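Local coordinates for uncharacterized protein Atu2773 (Agrobacterium tumefaciens, PDB 2QV5) that is of unknown function but belongs to the divergent polysaccharide deacetylase family and so may act on carbohydrate chains, at residues A[194-199]-A[221-226]; A[114-119]-A[148-153]; A[57-62]-A[73-78]; A[157-162]-A[214-219]. One frame throughout, in Å; residues are numbered along the deposited sequence.

Contact 1. Residues A[194-199]-A[221-226]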
loop_
_atom_site.group_PDB
_atom_site.type_symbol
_atom_site.label_atom_id
_atom_site.label_comp_id
_atom_site.label_asym_id
_atom_site.label_seq_id
_atom_site.Cartn_x
_atom_site.Cartn_y
_atom_site.Cartn_z
ATOM N N ALA A 194 17.795 8.659 12.583
ATOM C CA ALA A 194 17.189 9.474 13.652
ATOM C C ALA A 194 15.751 9.910 13.347
ATOM O O ALA A 194 14.876 9.807 14.205
ATOM C CB ALA A 194 18.067 10.690 13.979
ATOM N N SER A 195 15.519 10.375 12.121
ATOM C CA SER A 195 14.188 10.787 11.678
ATOM C C SER A 195 13.191 9.627 11.636
ATOM O O SER A 195 12.057 9.777 12.087
ATOM C CB SER A 195 14.258 11.464 10.315
ATOM O OG SER A 195 14.905 12.720 10.416
ATOM N N ILE A 196 13.621 8.477 11.111
ATOM C CA ILE A 196 12.727 7.321 10.974
ATOM C C ILE A 196 12.301 6.845 12.354
ATOM O O ILE A 196 11.118 6.623 12.578
ATOM C CB ILE A 196 13.320 6.185 10.092
ATOM C CG1 ILE A 196 13.700 6.730 8.717
ATOM C CG2 ILE A 196 12.297 5.058 9.866
ATOM C CD1 ILE A 196 14.608 5.824 7.918
ATOM N N LEU A 197 13.248 6.769 13.296
ATOM C CA LEU A 197 12.924 6.450 14.706
ATOM C C LEU A 197 11.915 7.397 15.366
ATOM O O LEU A 197 11.044 6.950 16.118
ATOM C CB LEU A 197 14.192 6.375 15.568
ATOM C CG LEU A 197 15.189 5.267 15.227
ATOM C CD1 LEU A 197 16.388 5.253 16.186
ATOM C CD2 LEU A 197 14.483 3.934 15.204
ATOM N N ARG A 198 12.029 8.695 15.087
ATOM C CA ARG A 198 11.052 9.671 15.592
ATOM C C ARG A 198 9.658 9.436 15.018
ATOM O O ARG A 198 8.658 9.517 15.740
ATOM C CB ARG A 198 11.482 11.098 15.268
ATOM C CG ARG A 198 12.617 11.621 16.103
ATOM C CD ARG A 198 12.903 13.077 15.756
ATOM N NE ARG A 198 14.189 13.522 16.293
ATOM C CZ ARG A 198 15.291 13.695 15.569
ATOM N NH1 ARG A 198 15.281 13.474 14.259
ATOM N NH2 ARG A 198 16.409 14.102 16.159
ATOM N N LYS A 199 9.603 9.158 13.718
ATOM C CA LYS A 199 8.341 8.911 13.026
ATOM C C LYS A 199 7.685 7.607 13.486
ATOM O O LYS A 199 6.461 7.516 13.574
ATOM C CB LYS A 199 8.538 8.923 11.505
ATOM C CG LYS A 199 8.551 10.324 10.870
ATOM C CD LYS A 199 7.385 11.135 11.431
ATOM C CE LYS A 199 6.961 12.271 10.550
ATOM N NZ LYS A 199 5.623 12.751 11.007
ATOM N N ASP A 221 17.458 1.633 2.114
ATOM C CA ASP A 221 18.272 0.853 3.061
ATOM C C ASP A 221 18.067 1.242 4.531
ATOM O O ASP A 221 17.957 0.370 5.393
ATOM C CB ASP A 221 19.762 0.969 2.718
ATOM C CG ASP A 221 20.201 -0.014 1.640
ATOM O OD1 ASP A 221 19.334 -0.667 1.020
ATOM O OD2 ASP A 221 21.425 -0.129 1.410
ATOM N N GLU A 222 18.015 2.542 4.811
ATOM C CA GLU A 222 17.782 3.022 6.191
ATOM C C GLU A 222 16.372 2.686 6.691
ATOM O O GLU A 222 16.182 2.343 7.863
ATOM C CB GLU A 222 18.040 4.527 6.317
ATOM C CG GLU A 222 19.493 4.946 6.076
ATOM C CD GLU A 222 20.391 4.769 7.295
ATOM O OE1 GLU A 222 19.874 4.543 8.412
ATOM O OE2 GLU A 222 21.627 4.864 7.133
ATOM N N SER A 223 15.387 2.768 5.800
ATOM C CA SER A 223 14.005 2.452 6.176
ATOM C C SER A 223 13.875 0.985 6.559
ATOM O O SER A 223 13.278 0.670 7.578
ATOM C CB SER A 223 13.041 2.763 5.039
ATOM O OG SER A 223 13.162 4.114 4.666
ATOM N N ILE A 224 14.422 0.104 5.721
ATOM C CA ILE A 224 14.375 -1.338 5.949
ATOM C C ILE A 224 14.991 -1.693 7.304
ATOM O O ILE A 224 14.359 -2.383 8.115
ATOM C CB ILE A 224 15.070 -2.119 4.800
ATOM C CG1 ILE A 224 14.263 -2.002 3.505
ATOM C CG2 ILE A 224 15.248 -3.586 5.171
ATOM C CD1 ILE A 224 15.063 -2.328 2.262
ATOM N N ALA A 225 16.195 -1.185 7.562
ATOM C CA ALA A 225 16.905 -1.475 8.809
ATOM C C ALA A 225 16.140 -0.993 10.059
ATOM O O ALA A 225 15.982 -1.755 11.027
ATOM C CB ALA A 225 18.352 -0.908 8.763
ATOM N N ALA A 226 15.629 0.235 10.019
ATOM C CA ALA A 226 14.903 0.821 11.150
ATOM C C ALA A 226 13.567 0.139 11.382
ATOM O O ALA A 226 13.217 -0.134 12.519
ATOM C CB ALA A 226 14.686 2.323 10.950
#
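Ile-196 reaches across to helix 221-233 with both of its branches and overlaps Ala-226, Ser-223 and the backbone just before Ser-223. The two helices are neighbours on the outside of a curled, all-parallel β/α barrel, with strand 212-218 between them in the sequence. The axes of segments 194-199 and 221-226 approach to 9.9 Å at a signed crossing angle of -46°, and the gap is filled mainly by Ile-196 and Ala-226. Ile-196 CG2 sits 3.8 Å from Ala-226 CB, a methyl-to-methyl contact. The other branch runs along a different course: with CG1 beside the backbone N and anti to the carbonyl carbon (chi1 -56°) and the chain then extended, CD1 comes to rest against the peptide joining Glu-222 to Ser-223. It lies 3.8 Å from the carbonyl C of Glu-222.

Glu-222 adds its aliphatic root, CB standing 4.0 Å from Ile-196 CD1. Its chain bends at chi2, and the residue as a whole is exposed. Ser-223 is buried and its OG is satisfied by a hydrogen bond with Asp-188, so the hydroxyl can lie beside the isoleucine methyl without needing a partner there. On its far side the helix packs through Ile-224 against Ala-49 of helix 43-52. No hydrogen bond links the two segments; where the serine meets the isoleucine, Ser-223 OG lies 3.9 Å from Ile-196 CD1.

Contact 2. Residues A[114-119]-A[148-153]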
loop_
_atom_site.group_PDB
_atom_site.type_symbol
_atom_site.label_atom_id
_atom_site.label_comp_id
_atom_site.label_asym_id
_atom_site.label_seq_id
_atom_site.Cartn_x
_atom_site.Cartn_y
_atom_site.Cartn_z
ATOM N N ASP A 114 -8.235 0.959 -18.430
ATOM C CA ASP A 114 -7.325 0.093 -19.180
ATOM C C ASP A 114 -5.898 0.118 -18.628
ATOM O O ASP A 114 -5.243 -0.919 -18.558
ATOM C CB ASP A 114 -7.325 0.470 -20.668
ATOM C CG ASP A 114 -8.569 -0.034 -21.401
ATOM O OD1 ASP A 114 -9.081 -1.122 -21.036
ATOM O OD2 ASP A 114 -9.034 0.651 -22.345
ATOM N N ARG A 115 -5.434 1.302 -18.239
ATOM C CA ARG A 115 -4.111 1.473 -17.643
ATOM C C ARG A 115 -4.019 0.750 -16.311
ATOM O O ARG A 115 -3.016 0.103 -16.030
ATOM C CB ARG A 115 -3.825 2.954 -17.411
ATOM C CG ARG A 115 -3.331 3.678 -18.642
ATOM C CD ARG A 115 -3.375 5.166 -18.432
ATOM N NE ARG A 115 -2.961 5.876 -19.637
ATOM C CZ ARG A 115 -3.350 7.106 -19.944
ATOM N NH1 ARG A 115 -2.930 7.672 -21.066
ATOM N NH2 ARG A 115 -4.173 7.764 -19.138
ATOM N N LEU A 116 -5.065 0.917 -15.500
ATOM C CA LEU A 116 -5.225 0.248 -14.209
ATOM C C LEU A 116 -5.167 -1.265 -14.350
ATOM O O LEU A 116 -4.439 -1.937 -13.623
ATOM C CB LEU A 116 -6.572 0.641 -13.599
ATOM C CG LEU A 116 -6.982 -0.016 -12.282
ATOM C CD1 LEU A 116 -5.964 0.357 -11.199
ATOM C CD2 LEU A 116 -8.387 0.383 -11.846
ATOM N N HIS A 117 -5.936 -1.788 -15.300
ATOM C CA HIS A 117 -6.000 -3.226 -15.571
ATOM C C HIS A 117 -4.669 -3.811 -16.014
ATOM O O HIS A 117 -4.348 -4.951 -15.674
ATOM C CB HIS A 117 -7.079 -3.511 -16.615
ATOM C CG HIS A 117 -8.476 -3.383 -16.095
ATOM N ND1 HIS A 117 -9.583 -3.656 -16.869
ATOM C CD2 HIS A 117 -8.948 -3.028 -14.874
ATOM C CE1 HIS A 117 -10.677 -3.464 -16.153
ATOM N NE2 HIS A 117 -10.320 -3.078 -14.941
ATOM N N ARG A 118 -3.891 -3.040 -16.768
ATOM C CA ARG A 118 -2.559 -3.474 -17.146
ATOM C C ARG A 118 -1.653 -3.654 -15.925
ATOM O O ARG A 118 -0.943 -4.647 -15.834
ATOM C CB ARG A 118 -1.933 -2.507 -18.153
ATOM C CG ARG A 118 -2.513 -2.654 -19.551
ATOM C CD ARG A 118 -1.586 -2.071 -20.603
ATOM N NE ARG A 118 -1.538 -0.603 -20.615
ATOM C CZ ARG A 118 -2.476 0.198 -21.125
ATOM N NH1 ARG A 118 -3.586 -0.294 -21.668
ATOM N NH2 ARG A 118 -2.300 1.511 -21.089
ATOM N N SER A 119 -1.696 -2.710 -14.986
ATOM C CA SER A 119 -0.927 -2.832 -13.737
ATOM C C SER A 119 -1.403 -4.000 -12.868
ATOM O O SER A 119 -0.577 -4.762 -12.352
ATOM C CB SER A 119 -0.999 -1.541 -12.936
ATOM O OG SER A 119 -0.235 -0.517 -13.549
ATOM N N MET A 148 -11.853 4.124 -8.325
ATOM C CA MET A 148 -12.221 3.585 -7.019
ATOM C C MET A 148 -13.423 2.646 -7.081
ATOM O O MET A 148 -13.519 1.706 -6.287
ATOM C CB MET A 148 -12.435 4.714 -6.009
ATOM C CG MET A 148 -11.102 5.374 -5.577
ATOM S SD MET A 148 -11.283 6.407 -4.129
ATOM C CE MET A 148 -11.518 5.144 -2.884
ATOM N N ARG A 149 -14.324 2.889 -8.030
ATOM C CA ARG A 149 -15.436 1.965 -8.274
ATOM C C ARG A 149 -14.955 0.620 -8.833
ATOM O O ARG A 149 -15.411 -0.431 -8.378
ATOM C CB ARG A 149 -16.470 2.583 -9.203
ATOM C CG ARG A 149 -17.312 3.675 -8.555
ATOM C CD ARG A 149 -18.471 4.065 -9.457
ATOM N NE ARG A 149 -19.246 5.172 -8.898
ATOM C CZ ARG A 149 -20.257 5.030 -8.040
ATOM N NH1 ARG A 149 -20.634 3.826 -7.626
ATOM N NH2 ARG A 149 -20.891 6.101 -7.588
ATOM N N ASP A 150 -14.031 0.650 -9.797
ATOM C CA ASP A 150 -13.439 -0.588 -10.325
ATOM C C ASP A 150 -12.717 -1.394 -9.234
ATOM O O ASP A 150 -12.962 -2.594 -9.080
ATOM C CB ASP A 150 -12.489 -0.315 -11.495
ATOM C CG ASP A 150 -11.934 -1.594 -12.102
ATOM O OD1 ASP A 150 -12.604 -2.192 -12.966
ATOM O OD2 ASP A 150 -10.826 -2.016 -11.709
ATOM N N ILE A 151 -11.850 -0.723 -8.474
ATOM C CA ILE A 151 -11.113 -1.350 -7.369
ATOM C C ILE A 151 -12.082 -1.909 -6.319
ATOM O O ILE A 151 -11.923 -3.051 -5.877
ATOM C CB ILE A 151 -10.090 -0.361 -6.727
ATOM C CG1 ILE A 151 -8.998 0.004 -7.735
ATOM C CG2 ILE A 151 -9.444 -0.958 -5.455
ATOM C CD1 ILE A 151 -8.340 1.332 -7.476
ATOM N N GLY A 152 -13.093 -1.105 -5.963
ATOM C CA GLY A 152 -14.078 -1.472 -4.956
ATOM C C GLY A 152 -14.861 -2.726 -5.306
ATOM O O GLY A 152 -15.050 -3.598 -4.455
ATOM N N LYS A 153 -15.262 -2.844 -6.574
ATOM C CA LYS A 153 -16.095 -3.963 -7.028
ATOM C C LYS A 153 -15.347 -5.299 -7.105
ATOM O O LYS A 153 -15.971 -6.358 -7.102
ATOM C CB LYS A 153 -16.760 -3.638 -8.373
ATOM C CG LYS A 153 -15.948 -4.058 -9.592
ATOM C CD LYS A 153 -16.551 -3.563 -10.893
ATOM C CE LYS A 153 -15.614 -3.854 -12.050
ATOM N NZ LYS A 153 -15.828 -2.870 -13.151
#
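Asp-150 meets Leu-116 and His-117 with successive atoms of its side chain. Its CB lies 4.2 Å from Leu-116 CD2. From there CG is set anti to the backbone N (chi1 -177°), which puts the carboxylate beside Leu-116 and His-117, and the aspartate and leucine side chains run past each other in opposite directions. CG itself is 3.6 Å from His-117 NE2. At the tip, OD1 accepts a hydrogen bond from His-117 NE2 at 3.1 Å, nearly straight at 166°, and OD2 rests 3.4 Å from the methyl Leu-116 CD2.

Asp-150 OD1 lies close to the plane of the imidazole, at its NE2 edge; the carboxylate, by contrast, is met from above its plane, 39° out of it. This His-carboxylate bond joins two helices, 109-120 and 141-153, that are packed on the outside of the β/α barrel; the axes of 114-119 and 148-153 come to 11.3 Å. On the barrel side of the polar pair the packing turns apolar: Leu-116 CD2 also touches Ile-151 CG1 at 4.2 Å, while Leu-116 leans on Ile-86 of strand 82-88.

Asp-150 is buried, and two cationic side chains probably offset its charge. Arg-154 forms a salt bridge with OD2 through its NE. One turn along its own helix, Lys-153 brings NZ to 3.3 Å from Asp-150 OD1, a weak hydrogen bond within a salt bridge, so that OD1 serves the histidine and the lysine together.

Contact 3. Residues A[57-62]-A[73-78]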
loop_
_atom_site.group_PDB
_atom_site.type_symbol
_atom_site.label_atom_id
_atom_site.label_comp_id
_atom_site.label_asym_id
_atom_site.label_seq_id
_atom_site.Cartn_x
_atom_site.Cartn_y
_atom_site.Cartn_z
ATOM N N VAL A 57 5.190 -7.097 8.195
ATOM C CA VAL A 57 5.298 -5.869 7.420
ATOM C C VAL A 57 4.671 -6.094 6.048
ATOM O O VAL A 57 5.036 -7.027 5.315
ATOM C CB VAL A 57 6.769 -5.406 7.316
ATOM C CG1 VAL A 57 6.916 -4.158 6.423
ATOM C CG2 VAL A 57 7.326 -5.120 8.708
ATOM N N THR A 58 3.720 -5.234 5.708
ATOM C CA THR A 58 3.032 -5.288 4.420
ATOM C C THR A 58 3.975 -4.728 3.353
ATOM O O THR A 58 4.670 -3.747 3.599
ATOM C CB THR A 58 1.722 -4.478 4.490
ATOM O OG1 THR A 58 0.882 -5.058 5.495
ATOM C CG2 THR A 58 0.977 -4.454 3.146
ATOM N N LEU A 59 4.015 -5.362 2.183
ATOM C CA LEU A 59 4.910 -4.894 1.114
ATOM C C LEU A 59 4.156 -4.318 -0.081
ATOM O O LEU A 59 3.212 -4.924 -0.586
ATOM C CB LEU A 59 5.878 -6.014 0.688
ATOM C CG LEU A 59 6.711 -6.657 1.818
ATOM C CD1 LEU A 59 7.528 -7.819 1.278
ATOM C CD2 LEU A 59 7.621 -5.670 2.513
ATOM N N GLY A 60 4.566 -3.134 -0.528
ATOM C CA GLY A 60 3.976 -2.513 -1.709
ATOM C C GLY A 60 4.834 -2.791 -2.929
ATOM O O GLY A 60 6.054 -2.558 -2.901
ATOM N N PHE A 61 4.209 -3.316 -3.981
ATOM C CA PHE A 61 4.931 -3.683 -5.202
ATOM C C PHE A 61 4.705 -2.611 -6.254
ATOM O O PHE A 61 3.572 -2.220 -6.504
ATOM C CB PHE A 61 4.456 -5.051 -5.719
ATOM C CG PHE A 61 5.125 -6.198 -5.041
ATOM C CD1 PHE A 61 5.007 -6.379 -3.665
ATOM C CD2 PHE A 61 5.906 -7.078 -5.763
ATOM C CE1 PHE A 61 5.645 -7.415 -3.016
ATOM C CE2 PHE A 61 6.540 -8.123 -5.123
ATOM C CZ PHE A 61 6.404 -8.297 -3.740
ATOM N N ALA A 62 5.789 -2.127 -6.853
ATOM C CA ALA A 62 5.689 -1.079 -7.858
ATOM C C ALA A 62 5.245 -1.701 -9.164
ATOM O O ALA A 62 5.846 -2.669 -9.628
ATOM C CB ALA A 62 7.010 -0.402 -8.031
ATOM N N GLN A 73 6.629 -14.105 -5.208
ATOM C CA GLN A 73 6.754 -15.460 -4.658
ATOM C C GLN A 73 7.594 -15.508 -3.381
ATOM O O GLN A 73 7.235 -16.226 -2.457
ATOM C CB GLN A 73 7.333 -16.424 -5.707
ATOM C CG GLN A 73 6.419 -16.674 -6.910
ATOM C CD GLN A 73 7.131 -17.378 -8.072
ATOM O OE1 GLN A 73 8.161 -18.034 -7.893
ATOM N NE2 GLN A 73 6.573 -17.241 -9.269
ATOM N N ASP A 74 8.694 -14.748 -3.337
ATOM C CA ASP A 74 9.529 -14.625 -2.143
ATOM C C ASP A 74 8.748 -14.011 -0.980
ATOM O O ASP A 74 8.778 -14.533 0.134
ATOM C CB ASP A 74 10.782 -13.767 -2.414
ATOM C CG ASP A 74 11.812 -14.465 -3.305
ATOM O OD1 ASP A 74 11.523 -15.536 -3.887
ATOM O OD2 ASP A 74 12.932 -13.923 -3.426
ATOM N N ALA A 75 8.027 -12.929 -1.247
ATOM C CA ALA A 75 7.257 -12.252 -0.187
ATOM C C ALA A 75 6.161 -13.141 0.399
ATOM O O ALA A 75 6.054 -13.268 1.622
ATOM C CB ALA A 75 6.676 -10.954 -0.704
ATOM N N ARG A 76 5.392 -13.795 -0.477
ATOM C CA ARG A 76 4.295 -14.667 -0.055
ATOM C C ARG A 76 4.786 -15.949 0.616
ATOM O O ARG A 76 4.119 -16.481 1.499
ATOM C CB ARG A 76 3.365 -14.995 -1.222
ATOM C CG ARG A 76 2.599 -13.786 -1.763
ATOM C CD ARG A 76 1.653 -13.244 -0.711
ATOM N NE ARG A 76 0.542 -14.153 -0.443
ATOM C CZ ARG A 76 -0.315 -14.004 0.561
ATOM N NH1 ARG A 76 -0.187 -12.987 1.406
ATOM N NH2 ARG A 76 -1.300 -14.878 0.720
ATOM N N ARG A 77 5.960 -16.427 0.206
ATOM C CA ARG A 77 6.593 -17.574 0.857
ATOM C C ARG A 77 6.874 -17.266 2.319
ATOM O O ARG A 77 6.589 -18.086 3.189
ATOM C CB ARG A 77 7.889 -17.980 0.150
ATOM C CG ARG A 77 8.653 -19.041 0.888
ATOM C CD ARG A 77 9.760 -19.711 0.085
ATOM N NE ARG A 77 10.638 -20.403 1.028
ATOM C CZ ARG A 77 10.354 -21.565 1.615
ATOM N NH1 ARG A 77 11.206 -22.077 2.485
ATOM N NH2 ARG A 77 9.225 -22.220 1.338
ATOM N N GLU A 78 7.414 -16.074 2.572
ATOM C CA GLU A 78 7.684 -15.605 3.930
ATOM C C GLU A 78 6.406 -15.260 4.718
ATOM O O GLU A 78 6.437 -15.202 5.941
ATOM C CB GLU A 78 8.654 -14.401 3.921
ATOM C CG GLU A 78 10.015 -14.644 3.242
ATOM C CD GLU A 78 10.790 -15.837 3.803
ATOM O OE1 GLU A 78 10.782 -16.051 5.037
ATOM O OE2 GLU A 78 11.424 -16.559 3.000
#
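Ala-75 presents its methyl group to two side chains of the strand, Leu-59 and Phe-61, and each offers it a different surface. Leu-59 comes end-on, with CD1 3.8 Å from Ala-75 CB. Phe-61 meets the same methyl with the outer edge of its ring: CZ is 4.0 Å from Ala-75 CB, and that CB lies near the ring plane, not over a face. Seen from the alanine, the two contacts are separated by roughly a right angle, and Leu-59 CD1 and Phe-61 CZ stand 5.2 Å apart, so the methyl touches both at once.

Two residues apart on strand 58-62, Leu-59 and Phe-61 emerge on the same side of the sheet. Both place CG beside the backbone N and anti to the carbonyl carbon (chi1 -54° for Leu-59, -83° for Phe-61). The phenyl ring also has the carbonyl oxygen of Leu-59 at its edge.

This is the first half of a β-α-β unit: strand 58-62, helix 68-78 laid over it, then strand 82-88 hydrogen-bonded parallel to the first. The buried patch extends to both neighbours. Ile-50 of helix 43-52 touches Leu-59 and Ala-75, and Ile-82 of the returning strand touches Ala-75 and Phe-61. Beyond the helix, His-80 ties the connection back to the strand, its ND1 hydrogen-bonded to the carbonyl oxygen of Val-57.

Contact 4. Residues A[157-162]-A[214-219]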
loop_
_atom_site.group_PDB
_atom_site.type_symbol
_atom_site.label_atom_id
_atom_site.label_comp_id
_atom_site.label_asym_id
_atom_site.label_seq_id
_atom_site.Cartn_x
_atom_site.Cartn_y
_atom_site.Cartn_z
ATOM N N LEU A 157 -9.046 -3.462 -1.235
ATOM C CA LEU A 157 -9.004 -2.258 -0.410
ATOM C C LEU A 157 -8.185 -1.199 -1.120
ATOM O O LEU A 157 -7.371 -1.530 -1.970
ATOM C CB LEU A 157 -8.390 -2.562 0.962
ATOM C CG LEU A 157 -6.911 -2.954 1.095
ATOM C CD1 LEU A 157 -5.985 -1.747 1.225
ATOM C CD2 LEU A 157 -6.808 -3.785 2.332
ATOM N N PHE A 158 -8.402 0.066 -0.762
ATOM C CA PHE A 158 -7.630 1.199 -1.297
ATOM C C PHE A 158 -6.904 1.884 -0.134
ATOM O O PHE A 158 -7.532 2.408 0.791
ATOM C CB PHE A 158 -8.587 2.182 -2.010
ATOM C CG PHE A 158 -7.897 3.321 -2.729
ATOM C CD1 PHE A 158 -7.685 3.261 -4.103
ATOM C CD2 PHE A 158 -7.498 4.467 -2.043
ATOM C CE1 PHE A 158 -7.057 4.309 -4.781
ATOM C CE2 PHE A 158 -6.864 5.516 -2.707
ATOM C CZ PHE A 158 -6.648 5.442 -4.076
ATOM N N LEU A 159 -5.581 1.884 -0.173
ATOM C CA LEU A 159 -4.795 2.588 0.828
ATOM C C LEU A 159 -4.264 3.883 0.208
ATOM O O LEU A 159 -3.539 3.873 -0.784
ATOM C CB LEU A 159 -3.655 1.695 1.355
ATOM C CG LEU A 159 -2.727 2.335 2.395
ATOM C CD1 LEU A 159 -3.432 2.551 3.735
ATOM C CD2 LEU A 159 -1.479 1.520 2.580
ATOM N N ASP A 160 -4.663 5.007 0.777
ATOM C CA ASP A 160 -4.182 6.295 0.309
ATOM C C ASP A 160 -2.991 6.656 1.196
ATOM O O ASP A 160 -3.089 6.625 2.428
ATOM C CB ASP A 160 -5.332 7.314 0.396
ATOM C CG ASP A 160 -5.005 8.665 -0.256
ATOM O OD1 ASP A 160 -3.918 9.234 -0.012
ATOM O OD2 ASP A 160 -5.875 9.181 -0.993
ATOM N N ASP A 161 -1.855 6.992 0.590
ATOM C CA ASP A 161 -0.637 7.229 1.392
ATOM C C ASP A 161 -0.632 8.543 2.211
ATOM O O ASP A 161 0.254 8.766 3.036
ATOM C CB ASP A 161 0.637 7.069 0.544
ATOM C CG ASP A 161 0.900 8.247 -0.379
ATOM O OD1 ASP A 161 0.006 9.087 -0.593
ATOM O OD2 ASP A 161 2.026 8.311 -0.919
ATOM N N GLY A 162 -1.609 9.407 1.941
ATOM C CA GLY A 162 -1.810 10.639 2.703
ATOM C C GLY A 162 -0.927 11.800 2.290
ATOM O O GLY A 162 -0.934 12.844 2.945
ATOM N N ILE A 214 -1.502 3.218 10.677
ATOM C CA ILE A 214 -0.781 2.739 9.496
ATOM C C ILE A 214 0.370 3.690 9.191
ATOM O O ILE A 214 0.167 4.901 9.092
ATOM C CB ILE A 214 -1.700 2.653 8.250
ATOM C CG1 ILE A 214 -2.860 1.665 8.469
ATOM C CG2 ILE A 214 -0.877 2.273 6.993
ATOM C CD1 ILE A 214 -3.998 1.781 7.440
ATOM N N GLY A 215 1.580 3.139 9.078
ATOM C CA GLY A 215 2.745 3.882 8.616
ATOM C C GLY A 215 3.155 3.412 7.235
ATOM O O GLY A 215 2.966 2.244 6.892
ATOM N N VAL A 216 3.681 4.325 6.424
ATOM C CA VAL A 216 4.166 3.966 5.094
ATOM C C VAL A 216 5.636 4.382 4.936
ATOM O O VAL A 216 6.079 5.366 5.528
ATOM C CB VAL A 216 3.295 4.554 3.944
ATOM C CG1 VAL A 216 1.930 3.884 3.893
ATOM C CG2 VAL A 216 3.135 6.064 4.072
ATOM N N ALA A 217 6.382 3.583 4.183
ATOM C CA ALA A 217 7.771 3.868 3.848
ATOM C C ALA A 217 8.095 3.277 2.472
ATOM O O ALA A 217 7.293 2.522 1.911
ATOM C CB ALA A 217 8.689 3.294 4.899
ATOM N N SER A 218 9.243 3.666 1.923
ATOM C CA SER A 218 9.780 3.092 0.692
ATOM C C SER A 218 10.917 2.177 1.071
ATOM O O SER A 218 11.400 2.239 2.207
ATOM C CB SER A 218 10.290 4.198 -0.232
ATOM O OG SER A 218 9.209 4.967 -0.709
ATOM N N ALA A 219 11.352 1.328 0.135
ATOM C CA ALA A 219 12.419 0.353 0.395
ATOM C C ALA A 219 13.839 0.939 0.279
ATOM O O ALA A 219 14.683 0.412 -0.448
ATOM C CB ALA A 219 12.255 -0.881 -0.509
#
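Leu-159 and Ile-214 supply the closest apolar contact, CD1 of one lying 3.8 Å from CD1 of the other as the side chains slide past each other in opposite directions. Leu-159 has CG anti to its backbone N (chi1 179°), and from that stance its second methyl, CD2, comes within 4.4 Å of Val-216 CG1. Val-216 thus has one branch near the leucine; the other, CG2, packs against backbone, 4.1 Å from the carbonyl oxygen of Asp-161.

No hydrogen bond crosses between the segments; the polar groups of 157-162 are bonded within it or to its surroundings. Where strand 157-160 ends, Asp-160 OD1 accepts from Gly-162 N at 3.0 Å and 160° through its anti lone pair, forming an Asx turn. Its OD2 is bonded to Ser-167 and Ser-169, so both carboxylate oxygens of Asp-160 are engaged. Asp-161 OD1 pairs with Ser-163, and the backbone N of Asp-161 with Asn-131.

The two strands are not paired: strand 180-186 runs between them, and the contact goes across the inside, where Val-35 and Met-130 join Leu-159 and Val-216. Apolar side chains from non-adjacent parallel strands meeting in this way make up the core of a β/α barrel, as in polysaccharide deacetylases.

How the contacts relate
Contact 4 is the innermost, its centre about 5 Å from that of the chain, and the other three lie farther out around it. Contacts 1 and 2 fall on opposite sides, about 33 Å apart between centres, yet each touches contact 4: Ser-223 CB is 3.3 Å from Ser-218 O, and Ile-151 CD1 is 3.9 Å from Phe-158 CD1. In both cases a helix and a strand consecutive in the sequence carry the touch. Asp-188 joins contacts 1 and 4 as well, bonding Ser-223 OG and Ser-218 N. Contact 3 reaches the same sheet as contact 4, with nearest atoms about 6 Å apart.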